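Local coordinates for protein aminoglycoside N(3)-acetyltransferase (Streptomyces griseus, PDB 7LAP) that probably transfers an acetyl group to the 3-amino group of aminoglycoside antibiotics, as an Antibiotic_NAT family enzyme linked to resistance, at residues Arg101-Phe107 and Glu208-Glu212. Residues are numbered along the deposited sequence; the frame is centred on the assembly and turned at random.
Sequences RAHHPAF and EQPIE
The Pro-210 ring packs against the extended segment His-104 to Ala-106, and this is the close-packed part of the contact. Its CG lies 3.3 Å from Pro-105 O and 4.0 Å from CD2 of the His-104 imidazole. His-104 carries its CG anti to its own backbone N (chi1 -163°), which brings the ring to both Pro-210 and Trp-81. Just beyond, Phe-107 N donates a nearly straight bond to Pro-210 O at 2.9 Å, tilted out of the carbonyl plane; the same oxygen also receives a CA-H...O contact from Ala-106 CA at 3.4 Å. The Ala-106 methyl presses on the strand backbone, 3.6 Å from Ile-211 C, while the Phe-107 ring turns away and meets Trp-81 edge-to-face. Next along the chain one water bridges the two backbones, donating to Phe-107 O and accepting from Glu-212 N, and the contact thins out at exposed Glu-212, whose CB meets the Ala-106 methyl at 4.0 Å. At the other end a salt bridge joins two partly exposed residues, Arg-101 and Glu-208. Arg-101 NH2 lies 2.7 Å from Glu-208 OE2 and donates to OE1 at 3.0 Å, so one nitrogen serves both oxygens; OE1 is met from above the carboxylate plane, with the two flat groups turned 40° apart. Arg-217 links the carbonyls of Arg-101 and His-104, and the second subunit packs on His-104 and Pro-105. The arrangement is a loop leaving helix 94-103 and docking through one direct backbone hydrogen bond and one water bridge on strand 204-213 of a two-stranded antiparallel beta hairpin.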
# COMPACT_ATOMS: atom_id res chain seq x y z
N ARG B 101 -21.55 -3.98 12.89
CA ARG B 101 -22.27 -2.73 13.14
C ARG B 101 -21.74 -2.01 14.37
O ARG B 101 -21.74 -0.78 14.42
CB ARG B 101 -23.76 -3.00 13.32
CG ARG B 101 -24.50 -3.15 12.03
CD ARG B 101 -25.85 -2.43 12.07
NE ARG B 101 -26.32 -2.15 10.72
CZ ARG B 101 -26.71 -3.08 9.85
NH1 ARG B 101 -26.69 -4.37 10.19
NH2 ARG B 101 -27.12 -2.73 8.64
N ALA B 102 -21.34 -2.76 15.39
CA ALA B 102 -20.83 -2.14 16.61
C ALA B 102 -19.36 -1.72 16.48
O ALA B 102 -18.96 -0.75 17.12
CB ALA B 102 -20.99 -3.10 17.79
N HIS B 103 -18.55 -2.41 15.68
CA HIS B 103 -17.10 -2.22 15.77
C HIS B 103 -16.38 -1.87 14.48
O HIS B 103 -15.19 -1.54 14.55
CB HIS B 103 -16.44 -3.48 16.37
CG HIS B 103 -16.99 -3.84 17.71
ND1 HIS B 103 -16.87 -3.02 18.81
CD2 HIS B 103 -17.71 -4.91 18.12
CE1 HIS B 103 -17.48 -3.57 19.84
NE2 HIS B 103 -17.99 -4.72 19.45
N HIS B 104 -17.01 -1.97 13.32
CA HIS B 104 -16.32 -1.61 12.09
C HIS B 104 -16.00 -0.11 12.08
O HIS B 104 -16.92 0.71 12.18
CB HIS B 104 -17.12 -1.98 10.86
CG HIS B 104 -16.30 -2.02 9.61
ND1 HIS B 104 -15.89 -3.19 9.02
CD2 HIS B 104 -15.78 -1.02 8.86
CE1 HIS B 104 -15.19 -2.91 7.93
NE2 HIS B 104 -15.10 -1.60 7.82
N PRO B 105 -14.74 0.28 11.95
CA PRO B 105 -14.42 1.71 12.01
C PRO B 105 -14.99 2.49 10.83
O PRO B 105 -15.25 1.94 9.76
CB PRO B 105 -12.88 1.72 12.00
CG PRO B 105 -12.51 0.43 11.26
CD PRO B 105 -13.57 -0.56 11.65
N ALA B 106 -15.19 3.78 11.06
CA ALA B 106 -15.65 4.68 10.01
C ALA B 106 -14.60 4.85 8.92
O ALA B 106 -13.40 4.88 9.20
CB ALA B 106 -15.96 6.06 10.59
N PHE B 107 -15.08 5.05 7.69
CA PHE B 107 -14.22 5.56 6.64
C PHE B 107 -13.51 6.83 7.09
O PHE B 107 -14.10 7.69 7.76
CB PHE B 107 -15.02 5.81 5.36
CG PHE B 107 -14.20 6.40 4.23
CD1 PHE B 107 -13.31 5.60 3.49
CD2 PHE B 107 -14.31 7.74 3.90
CE1 PHE B 107 -12.57 6.14 2.43
CE2 PHE B 107 -13.56 8.28 2.85
CZ PHE B 107 -12.68 7.50 2.12
N GLU B 208 -25.01 -0.00 3.41
CA GLU B 208 -24.70 0.89 4.51
C GLU B 208 -23.20 0.87 4.75
O GLU B 208 -22.54 -0.13 4.48
CB GLU B 208 -25.43 0.50 5.77
CG GLU B 208 -26.89 0.29 5.50
CD GLU B 208 -27.57 -0.40 6.65
OE1 GLU B 208 -27.52 0.14 7.77
OE2 GLU B 208 -28.13 -1.49 6.43
N GLN B 209 -22.67 1.99 5.22
CA GLN B 209 -21.24 2.04 5.50
C GLN B 209 -21.04 3.08 6.58
O GLN B 209 -21.79 4.06 6.65
CB GLN B 209 -20.42 2.37 4.25
CG GLN B 209 -19.94 1.10 3.50
CD GLN B 209 -19.29 1.41 2.19
OE1 GLN B 209 -18.91 2.54 1.94
NE2 GLN B 209 -19.13 0.40 1.35
N PRO B 210 -20.08 2.86 7.48
CA PRO B 210 -19.85 3.82 8.56
C PRO B 210 -19.01 4.98 8.07
O PRO B 210 -17.95 4.80 7.46
CB PRO B 210 -19.11 2.99 9.61
CG PRO B 210 -18.41 1.94 8.82
CD PRO B 210 -19.26 1.64 7.62
N ILE B 211 -19.49 6.20 8.35
CA ILE B 211 -18.74 7.42 8.11
C ILE B 211 -18.64 8.20 9.43
O ILE B 211 -19.22 7.86 10.45
CB ILE B 211 -19.37 8.28 7.00
CG1 ILE B 211 -20.81 8.65 7.33
CG2 ILE B 211 -19.33 7.54 5.67
CD1 ILE B 211 -21.27 10.00 6.77
N GLU B 212 -17.83 9.25 9.37
CA GLU B 212 -17.54 10.11 10.50
C GLU B 212 -18.04 11.51 10.15
O GLU B 212 -17.51 12.15 9.22
CB GLU B 212 -16.04 10.09 10.78
CG GLU B 212 -15.56 11.21 11.66
CD GLU B 212 -14.36 10.81 12.48
OE1 GLU B 212 -14.24 9.60 12.81
OE2 GLU B 212 -13.53 11.69 12.79
O HOH W 1 -16.02 9.70 7.08